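Side-chain contacts in AtGH3.15 acyl acid amido synthetase (PDB 6E1Q), which conjugates glutamine, and possibly cysteine, to the auxin precursor indole-3-butyric acid, and glutamine to the herbicide 4-(2,4-dichlorophenoxy)butanoate, using ATP to activate the acyl acid: residues G216-F219 and A220-L224; E298-T302 and G303-Q307; I309-L312 and E313-S316; L340-P343 and S344-S347. All coordinates share one frame; numbering follows the deposited sequence.

How the contacts relate
Contact 1 is the most buried of the four and carries the end of strand 212-217 into helix 220-243 beside the bound CFA. Contact 2, which also reaches CFA, is partly buried and lies against contact 1 through backbone bonds and small side chains. Contact 3, on helix 309-316, turns its leucines toward helix 220-243, while E313 and P310 are exposed. Contact 4 is a surface turn that touches contact 3 through P343 and contact 2 through P343 and V346. Chemistry follows depth: a ring face and a serine hydroxyl in contact 1, backbone turns in contact 2, i to i+4 helical bonds with apolar packing in contact 3, and a carboxylate with a bridging water in contact 4.

Contact 1. Residues G216-F219 and A220-L224. With CFA ((2,4-dichlorophenoxy)acetic acid), chain C.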
loop_
_atom_site.group_PDB
_atom_site.type_symbol
_atom_site.label_atom_id
_atom_site.label_comp_id
_atom_site.label_asym_id
_atom_site.label_seq_id
_atom_site.Cartn_x
_atom_site.Cartn_y
_atom_site.Cartn_z
ATOM N N GLY A 216 11.233 1.289 -6.726
ATOM C CA GLY A 216 10.327 0.932 -5.650
ATOM C C GLY A 216 9.603 2.145 -5.113
ATOM O O GLY A 216 10.107 3.272 -5.147
ATOM N N ALA A 217 8.406 1.888 -4.607
ATOM C CA ALA A 217 7.601 2.877 -3.905
ATOM C C ALA A 217 6.550 2.122 -3.120
ATOM O O ALA A 217 6.295 0.947 -3.392
ATOM C CB ALA A 217 6.953 3.869 -4.884
ATOM N N PRO A 218 5.914 2.765 -2.142
ATOM C CA PRO A 218 4.878 2.038 -1.388
ATOM C C PRO A 218 3.764 1.480 -2.268
ATOM O O PRO A 218 3.443 0.285 -2.171
ATOM C CB PRO A 218 4.363 3.094 -0.396
ATOM C CG PRO A 218 5.497 4.086 -0.269
ATOM C CD PRO A 218 6.135 4.136 -1.629
ATOM N N PHE A 219 3.175 2.296 -3.138
ATOM C CA PHE A 219 2.000 1.907 -3.914
ATOM C C PHE A 219 2.204 2.149 -5.407
ATOM O O PHE A 219 2.986 3.011 -5.813
ATOM C CB PHE A 219 0.764 2.698 -3.486
ATOM C CG PHE A 219 0.665 2.939 -2.008
ATOM C CD1 PHE A 219 0.678 1.883 -1.114
ATOM C CD2 PHE A 219 0.501 4.226 -1.514
ATOM C CE1 PHE A 219 0.559 2.101 0.252
ATOM C CE2 PHE A 219 0.377 4.458 -0.143
ATOM C CZ PHE A 219 0.407 3.397 0.737
ATOM N N ALA A 220 1.435 1.411 -6.222
ATOM C CA ALA A 220 1.365 1.708 -7.655
ATOM C C ALA A 220 1.097 3.194 -7.909
ATOM O O ALA A 220 1.750 3.817 -8.750
ATOM C CB ALA A 220 0.281 0.854 -8.320
ATOM N N SER A 221 0.152 3.790 -7.175
ATOM C CA SER A 221 -0.180 5.184 -7.431
ATOM C C SER A 221 0.938 6.128 -7.011
ATOM O O SER A 221 0.985 7.266 -7.499
ATOM C CB SER A 221 -1.497 5.553 -6.728
ATOM O OG SER A 221 -1.472 5.243 -5.348
ATOM N N SER A 222 1.847 5.674 -6.137
ATOM C CA SER A 222 2.965 6.517 -5.719
ATOM C C SER A 222 3.811 6.942 -6.901
ATOM O O SER A 222 4.349 8.053 -6.910
ATOM C CB SER A 222 3.851 5.793 -4.691
ATOM O OG SER A 222 3.073 5.156 -3.691
ATOM N N PHE A 223 3.951 6.067 -7.899
ATOM C CA PHE A 223 4.772 6.374 -9.064
ATOM C C PHE A 223 4.182 7.491 -9.912
ATOM O O PHE A 223 4.934 8.262 -10.521
ATOM C CB PHE A 223 4.959 5.123 -9.912
ATOM C CG PHE A 223 5.913 4.149 -9.315
ATOM C CD1 PHE A 223 7.272 4.387 -9.367
ATOM C CD2 PHE A 223 5.455 3.018 -8.661
ATOM C CE1 PHE A 223 8.157 3.509 -8.808
ATOM C CE2 PHE A 223 6.349 2.112 -8.096
ATOM C CZ PHE A 223 7.699 2.362 -8.165
ATOM N N LEU A 224 2.853 7.619 -9.937
ATOM C CA LEU A 224 2.224 8.657 -10.749
ATOM C C LEU A 224 2.570 10.045 -10.240
ATOM O O LEU A 224 2.709 10.985 -11.028
ATOM C CB LEU A 224 0.709 8.471 -10.760
ATOM C CG LEU A 224 0.300 7.025 -10.953
ATOM C CD1 LEU A 224 -1.225 6.879 -10.867
ATOM C CD2 LEU A 224 0.854 6.521 -12.269
HETATM C C1 CFA C . 11.951 -2.032 -2.900
HETATM C C2 CFA C . 11.211 -2.903 -1.889
HETATM C "C1'" CFA C . 9.519 -1.334 -1.279
HETATM C "C2'" CFA C . 8.191 -0.931 -1.238
HETATM C "C3'" CFA C . 7.868 0.284 -0.687
HETATM C "C4'" CFA C . 8.857 1.090 -0.185
HETATM C "C5'" CFA C . 10.176 0.708 -0.211
HETATM CL CL3 CFA C . 6.859 -1.930 -1.879
HETATM C "C6'" CFA C . 10.503 -0.510 -0.756
HETATM O O1 CFA C . 13.192 -1.857 -2.793
HETATM O O2 CFA C . 11.311 -1.472 -3.821
HETATM O "O1'" CFA C . 9.851 -2.571 -1.841
HETATM CL CL4 CFA C . 8.405 2.647 0.510
#
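A217 places its methyl over one face of the F223 ring, a CH-pi contact at the junction where strand 212-217 turns into helix 220-243, in the GH3 N-terminal domain. CB lies 3.9 Å from the F223 ring centroid, toward the rim, and alanine's short side chain lets the ring come this near the strand. The ring's CZ reaches further, to G216 C at 3.6 Å, while G216 N and A220 O lie at its edge.

S222 bonds F219 twice across the turn into the helix. With chi1 at -45° its hydroxyl stands beside its own backbone N and faces back up the chain, where OG accepts the F219 N-H at 2.9 Å. In return S222 N donates to F219 O at 2.9 Å, so a single serine holds both polar backbone atoms of F219.

Beyond this shell, A217 and P218 pair with E298 and I300 through their backbones. The other side of the strand end lines the CFA site. G216, having no CB, lets carboxylate O2 of CFA come within 3.2 Å of its CA, where a CB would clash with that oxygen, and P218 CG lies 3.3 Å from CL4.

Contact 2. Residues E298-T302 and G303-Q307; sequences ESIIT and GTMAQ. With CFA ((2,4-dichlorophenoxy)acetic acid), chain C.
The flat T302-G303 peptide is approached from one face by M305, whose N-H reaches T302 O at 3.1 Å. The I300 carbonyl meets the same methionine through carbon, its O 3.3 Å from M305 CB, and the I301 carbonyl takes a CA-H...O contact from A306, with O 3.2 Å from A306 CA.

The T302 O bond closes a turn over G303 and T304 that leads into the 3-10 segment 304-307. G303 has phi +66° and psi -134°, a backbone shape close to the first corner of a type II' beta turn, where a CB would press on T302 O; glycine therefore suits the position. M305 CG, anti to its own carbonyl carbon, comes 4.1 Å from I300 CG2, the two side chains crossing at a slant, and the bend at chi2 turns the SD end away. The methionine packs also on F219 and on S221 of helix 220-243. T304 turns away and its hydroxyl is hydrogen-bonded to R559.

At the other end, E298 lays CG 3.3 Å from the CFA ether oxygen O1', while its carboxylate is held by T322 and S324. S299 CA is 3.8 Å from CL3. The turn thus joins acyl-acid pocket to nucleotide site: T302, which binds ATP, faces Y348, as befits the adenylating N-terminal domain of the ANL clan.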
loop_
_atom_site.group_PDB
_atom_site.type_symbol
_atom_site.label_atom_id
_atom_site.label_comp_id
_atom_site.label_asym_id
_atom_site.label_seq_id
_atom_site.Cartn_x
_atom_site.Cartn_y
_atom_site.Cartn_z
ATOM N N GLU A 298 8.633 -2.337 -8.077
ATOM C CA GLU A 298 8.117 -2.993 -6.885
ATOM C C GLU A 298 7.208 -2.023 -6.145
ATOM O O GLU A 298 7.642 -0.924 -5.775
ATOM C CB GLU A 298 9.273 -3.453 -5.988
ATOM C CG GLU A 298 8.828 -3.950 -4.612
ATOM C CD GLU A 298 8.214 -5.355 -4.649
ATOM O OE1 GLU A 298 8.689 -6.201 -5.432
ATOM O OE2 GLU A 298 7.241 -5.606 -3.906
ATOM N N SER A 299 5.948 -2.421 -5.940
ATOM C CA SER A 299 4.997 -1.639 -5.149
ATOM C C SER A 299 3.751 -2.475 -4.912
ATOM O O SER A 299 3.545 -3.513 -5.542
ATOM C CB SER A 299 4.602 -0.336 -5.854
ATOM O OG SER A 299 3.785 -0.630 -6.991
ATOM N N ILE A 300 2.894 -1.982 -4.023
ATOM C CA ILE A 300 1.599 -2.622 -3.819
ATOM C C ILE A 300 0.725 -2.361 -5.043
ATOM O O ILE A 300 0.506 -1.207 -5.438
ATOM C CB ILE A 300 0.947 -2.125 -2.525
ATOM C CG1 ILE A 300 1.793 -2.593 -1.335
ATOM C CG2 ILE A 300 -0.491 -2.641 -2.413
ATOM C CD1 ILE A 300 1.428 -1.910 -0.037
ATOM N N ILE A 301 0.243 -3.441 -5.666
ATOM C CA ILE A 301 -0.604 -3.383 -6.849
ATOM C C ILE A 301 -1.906 -4.151 -6.659
ATOM O O ILE A 301 -2.602 -4.423 -7.632
ATOM C CB ILE A 301 0.137 -3.905 -8.097
ATOM C CG1 ILE A 301 0.589 -5.359 -7.871
ATOM C CG2 ILE A 301 1.272 -2.974 -8.483
ATOM C CD1 ILE A 301 1.592 -5.885 -8.911
ATOM N N THR A 302 -2.229 -4.536 -5.432
ATOM C CA THR A 302 -3.437 -5.285 -5.133
ATOM C C THR A 302 -4.488 -4.374 -4.499
ATOM O O THR A 302 -4.203 -3.262 -4.048
ATOM C CB THR A 302 -3.107 -6.452 -4.192
ATOM O OG1 THR A 302 -2.542 -5.928 -2.978
ATOM C CG2 THR A 302 -2.103 -7.409 -4.852
ATOM N N GLY A 303 -5.721 -4.871 -4.453
ATOM C CA GLY A 303 -6.784 -4.122 -3.806
ATOM C C GLY A 303 -7.086 -2.848 -4.572
ATOM O O GLY A 303 -7.178 -2.848 -5.802
ATOM N N THR A 304 -7.215 -1.737 -3.837
ATOM C CA THR A 304 -7.478 -0.448 -4.471
ATOM C C THR A 304 -6.391 -0.087 -5.475
ATOM O O THR A 304 -6.673 0.561 -6.490
ATOM C CB THR A 304 -7.614 0.652 -3.407
ATOM O OG1 THR A 304 -8.093 1.866 -4.018
ATOM C CG2 THR A 304 -6.258 0.907 -2.689
ATOM N N MET A 305 -5.157 -0.548 -5.247
ATOM C CA MET A 305 -4.065 -0.171 -6.133
ATOM C C MET A 305 -4.128 -0.887 -7.473
ATOM O O MET A 305 -3.459 -0.455 -8.420
ATOM C CB MET A 305 -2.716 -0.443 -5.468
ATOM C CG MET A 305 -2.430 0.464 -4.262
ATOM S SD MET A 305 -2.572 2.217 -4.751
ATOM C CE MET A 305 -2.829 2.986 -3.154
ATOM N N ALA A 306 -4.897 -1.977 -7.572
ATOM C CA ALA A 306 -5.029 -2.664 -8.858
ATOM C C ALA A 306 -5.559 -1.744 -9.946
ATOM O O ALA A 306 -5.321 -2.002 -11.132
ATOM C CB ALA A 306 -5.944 -3.890 -8.727
ATOM N N GLN A 307 -6.258 -0.670 -9.564
ATOM C CA GLN A 307 -6.836 0.248 -10.536
ATOM C C GLN A 307 -5.774 0.941 -11.383
ATOM O O GLN A 307 -6.051 1.315 -12.526
ATOM C CB GLN A 307 -7.676 1.306 -9.819
ATOM C CG GLN A 307 -8.937 0.754 -9.142
ATOM C CD GLN A 307 -9.979 0.236 -10.142
ATOM O OE1 GLN A 307 -10.214 0.842 -11.202
ATOM N NE2 GLN A 307 -10.614 -0.882 -9.799
HETATM C C1 CFA C . 11.951 -2.032 -2.900
HETATM C C2 CFA C . 11.211 -2.903 -1.889
HETATM C "C1'" CFA C . 9.519 -1.334 -1.279
HETATM C "C2'" CFA C . 8.191 -0.931 -1.238
HETATM C "C3'" CFA C . 7.868 0.284 -0.687
HETATM C "C4'" CFA C . 8.857 1.090 -0.185
HETATM C "C5'" CFA C . 10.176 0.708 -0.211
HETATM CL CL3 CFA C . 6.859 -1.930 -1.879
HETATM C "C6'" CFA C . 10.503 -0.510 -0.756
HETATM O O1 CFA C . 13.192 -1.857 -2.793
HETATM O O2 CFA C . 11.311 -1.472 -3.821
HETATM O "O1'" CFA C . 9.851 -2.571 -1.841
HETATM CL CL4 CFA C . 8.405 2.647 0.510
#

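Contact 3. Residues I309-L312 and E313-S316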
loop_
_atom_site.group_PDB
_atom_site.type_symbol
_atom_site.label_atom_id
_atom_site.label_comp_id
_atom_site.label_asym_id
_atom_site.label_seq_id
_atom_site.Cartn_x
_atom_site.Cartn_y
_atom_site.Cartn_z
ATOM N N ILE A 309 -2.882 -0.270 -12.414
ATOM C CA ILE A 309 -2.001 -1.158 -13.170
ATOM C C ILE A 309 -1.939 -0.777 -14.656
ATOM O O ILE A 309 -0.819 -0.654 -15.173
ATOM C CB ILE A 309 -2.418 -2.630 -12.945
ATOM C CG1 ILE A 309 -2.055 -3.081 -11.534
ATOM C CG2 ILE A 309 -1.759 -3.546 -13.967
ATOM C CD1 ILE A 309 -2.649 -4.461 -11.206
ATOM N N PRO A 310 -3.054 -0.573 -15.355
ATOM C CA PRO A 310 -2.926 -0.221 -16.785
ATOM C C PRO A 310 -2.100 1.027 -17.025
ATOM O O PRO A 310 -1.282 1.058 -17.950
ATOM C CB PRO A 310 -4.388 -0.043 -17.234
ATOM C CG PRO A 310 -5.167 -0.933 -16.322
ATOM C CD PRO A 310 -4.463 -0.822 -14.983
ATOM N N LEU A 311 -2.275 2.058 -16.203
ATOM C CA LEU A 311 -1.515 3.282 -16.415
ATOM C C LEU A 311 -0.043 3.093 -16.056
ATOM O O LEU A 311 0.846 3.574 -16.775
ATOM C CB LEU A 311 -2.128 4.420 -15.607
ATOM C CG LEU A 311 -1.417 5.756 -15.811
ATOM C CD1 LEU A 311 -1.449 6.190 -17.275
ATOM C CD2 LEU A 311 -2.034 6.808 -14.900
ATOM N N LEU A 312 0.239 2.389 -14.960
ATOM C CA LEU A 312 1.632 2.163 -14.593
ATOM C C LEU A 312 2.332 1.304 -15.640
ATOM O O LEU A 312 3.507 1.533 -15.954
ATOM C CB LEU A 312 1.711 1.524 -13.204
ATOM C CG LEU A 312 3.087 1.216 -12.622
ATOM C CD1 LEU A 312 3.955 2.478 -12.623
ATOM C CD2 LEU A 312 2.970 0.628 -11.210
ATOM N N GLU A 313 1.617 0.335 -16.224
ATOM C CA GLU A 313 2.224 -0.462 -17.287
ATOM C C GLU A 313 2.529 0.404 -18.505
ATOM O O GLU A 313 3.538 0.199 -19.181
ATOM C CB GLU A 313 1.311 -1.632 -17.671
ATOM C CG GLU A 313 1.199 -2.693 -16.565
ATOM C CD GLU A 313 0.389 -3.928 -16.969
ATOM O OE1 GLU A 313 -0.444 -3.831 -17.895
ATOM O OE2 GLU A 313 0.570 -4.995 -16.335
ATOM N N PHE A 314 1.660 1.368 -18.801
ATOM C CA PHE A 314 1.925 2.309 -19.885
ATOM C C PHE A 314 3.254 3.035 -19.672
ATOM O O PHE A 314 4.059 3.178 -20.603
ATOM C CB PHE A 314 0.770 3.305 -19.984
ATOM C CG PHE A 314 1.025 4.449 -20.927
ATOM C CD1 PHE A 314 0.957 4.264 -22.292
ATOM C CD2 PHE A 314 1.340 5.711 -20.441
ATOM C CE1 PHE A 314 1.184 5.324 -23.166
ATOM C CE2 PHE A 314 1.563 6.755 -21.298
ATOM C CZ PHE A 314 1.478 6.556 -22.674
ATOM N N TYR A 315 3.504 3.502 -18.452
ATOM C CA TYR A 315 4.768 4.168 -18.149
ATOM C C TYR A 315 5.941 3.205 -17.994
ATOM O O TYR A 315 7.085 3.659 -17.984
ATOM C CB TYR A 315 4.627 4.989 -16.864
ATOM C CG TYR A 315 3.732 6.192 -17.019
ATOM C CD1 TYR A 315 3.957 7.126 -18.023
ATOM C CD2 TYR A 315 2.637 6.378 -16.184
ATOM C CE1 TYR A 315 3.120 8.237 -18.170
ATOM C CE2 TYR A 315 1.807 7.479 -16.324
ATOM C CZ TYR A 315 2.042 8.392 -17.316
ATOM O OH TYR A 315 1.205 9.480 -17.447
ATOM N N SER A 316 5.688 1.896 -17.884
ATOM C CA SER A 316 6.714 0.947 -17.473
ATOM C C SER A 316 7.581 0.461 -18.621
ATOM O O SER A 316 8.699 -0.003 -18.373
ATOM C CB SER A 316 6.077 -0.273 -16.811
ATOM O OG SER A 316 5.679 -1.216 -17.806
#
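I309 O takes the E313 N-H at 2.8 Å, and P310 and L311 repeat this i to i+4 pattern with F314 and Y315: an alpha-helix, 309-316, which links the neighbouring parallel strands 297-298 and 321-327. Proline suits the first turn of the helix, where a missing N-H costs no helical bond, and its ring is exposed, though it touches M461 of strand 461-470.

Two pairs of side chains run alongside each other one turn apart. On the outward side E313 stretches over I309: its CG lies 3.2 Å from I309 O and its OE2 3.6 Å from I309 CG2. The aliphatic part of a glutamate can cover a backbone and a methyl in this way while its carboxylate stays near the surface. On the other side L311, its CG anti to the backbone N (chi1 -178°), runs beside Y315 and sets CD1 3.6 Å from Y315 CE2. F314, meanwhile, puts CD2 over one face of the Y315 ring, offset toward the rim.

Leucines suit the side turned to the fold, since L311 packs on L224 and M463 and L312 on F223 and L321. E313 leans on P343 of the loop. Near the end of the helix, S316 OG donates to E313 O at 2.9 Å and is also bonded to G318 N just beyond.

Contact 4. Residues L340-P343 and S344-S347; sequences LCKP and SDVS
D345 folds its side chain back over K342, and it can be followed outward atom by atom. CB sits 3.6 Å from K342 O. CG comes next, over K342 CB at 3.8 Å, having been placed anti to its own carbonyl carbon (chi1 -55°). The carboxylate then splits its tasks. OD2 rests 3.3 Å from K342 CB and accepts from a water at 2.9 Å, which itself accepts the K342 N-H; OD1 takes the hydroxyl of S344, whose OG lies 3.1 Å away and well above the carboxylate plane.

Beneath it D345 N donates to K342 O at 2.7 Å, closing a turn whose corners, P343 (-55°/-32°) and S344, have the angles of type I. Proline fits the first corner because its ring fixes phi near that value. Its ring packs on I301 and on I309 of helix 309-316, which joins the loop between strands 332-335 and 348-350 to that helix.

Toward the buried V346, C341 SG meets V346 CG2 at 3.8 Å, a compact apolar pair; V346 then leads to Y348, which binds ATP.

Aspartate is thus gripped by a hydroxyl and a water. Its charge is probably balanced here by these two donors, because K342 NZ, 6.4 Å from D345 OD2, makes no direct ion pair with it.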
loop_
_atom_site.group_PDB
_atom_site.type_symbol
_atom_site.label_atom_id
_atom_site.label_comp_id
_atom_site.label_asym_id
_atom_site.label_seq_id
_atom_site.Cartn_x
_atom_site.Cartn_y
_atom_site.Cartn_z
ATOM N N LEU A 340 7.313 -12.677 -10.555
ATOM C CA LEU A 340 7.080 -12.256 -11.934
ATOM C C LEU A 340 5.728 -12.703 -12.487
ATOM O O LEU A 340 5.504 -12.587 -13.694
ATOM C CB LEU A 340 8.206 -12.765 -12.840
ATOM C CG LEU A 340 9.568 -12.112 -12.553
ATOM C CD1 LEU A 340 10.638 -12.579 -13.556
ATOM C CD2 LEU A 340 9.468 -10.583 -12.508
ATOM N N CYS A 341 4.823 -13.193 -11.637
ATOM C CA CYS A 341 3.462 -13.497 -12.060
ATOM C C CYS A 341 2.775 -12.253 -12.628
ATOM O O CYS A 341 3.223 -11.119 -12.440
ATOM C CB CYS A 341 2.633 -14.011 -10.881
ATOM S SG CYS A 341 2.399 -12.765 -9.561
ATOM N N LYS A 342 1.661 -12.491 -13.316
ATOM C CA LYS A 342 0.767 -11.416 -13.720
ATOM C C LYS A 342 0.307 -10.645 -12.488
ATOM O O LYS A 342 -0.035 -11.261 -11.471
ATOM C CB LYS A 342 -0.460 -11.978 -14.443
ATOM C CG LYS A 342 -0.413 -11.944 -15.950
ATOM C CD LYS A 342 -1.815 -12.134 -16.532
ATOM C CE LYS A 342 -2.392 -10.809 -17.012
ATOM N NZ LYS A 342 -1.524 -10.180 -18.049
ATOM N N PRO A 343 0.258 -9.311 -12.552
ATOM C CA PRO A 343 -0.191 -8.533 -11.382
ATOM C C PRO A 343 -1.546 -8.955 -10.871
ATOM O O PRO A 343 -1.795 -8.891 -9.659
ATOM C CB PRO A 343 -0.204 -7.092 -11.912
ATOM C CG PRO A 343 0.860 -7.088 -12.959
ATOM C CD PRO A 343 0.775 -8.442 -13.624
ATOM N N SER A 344 -2.427 -9.417 -11.758
ATOM C CA SER A 344 -3.728 -9.899 -11.323
ATOM C C SER A 344 -3.660 -11.256 -10.632
ATOM O O SER A 344 -4.665 -11.679 -10.058
ATOM C CB SER A 344 -4.681 -9.991 -12.519
ATOM O OG SER A 344 -4.409 -11.154 -13.280
ATOM N N ASP A 345 -2.524 -11.959 -10.685
ATOM C CA ASP A 345 -2.417 -13.296 -10.101
ATOM C C ASP A 345 -1.541 -13.329 -8.848
ATOM O O ASP A 345 -1.071 -14.405 -8.453
ATOM C CB ASP A 345 -1.873 -14.287 -11.127
ATOM C CG ASP A 345 -2.681 -14.308 -12.404
ATOM O OD1 ASP A 345 -3.900 -14.026 -12.353
ATOM O OD2 ASP A 345 -2.088 -14.616 -13.456
ATOM N N VAL A 346 -1.310 -12.175 -8.219
ATOM C CA VAL A 346 -0.452 -12.123 -7.041
ATOM C C VAL A 346 -1.089 -12.910 -5.896
ATOM O O VAL A 346 -2.249 -12.684 -5.533
ATOM C CB VAL A 346 -0.194 -10.664 -6.639
ATOM C CG1 VAL A 346 0.388 -10.608 -5.239
ATOM C CG2 VAL A 346 0.733 -9.990 -7.655
ATOM N N SER A 347 -0.329 -13.842 -5.317
ATOM C CA SER A 347 -0.725 -14.535 -4.098
ATOM C C SER A 347 0.434 -14.536 -3.110
ATOM O O SER A 347 1.589 -14.710 -3.504
ATOM C CB SER A 347 -1.152 -15.985 -4.372
ATOM O OG SER A 347 -2.545 -16.078 -4.553
HETATM O O HOH W 1 0.718 -15.221 -13.890
#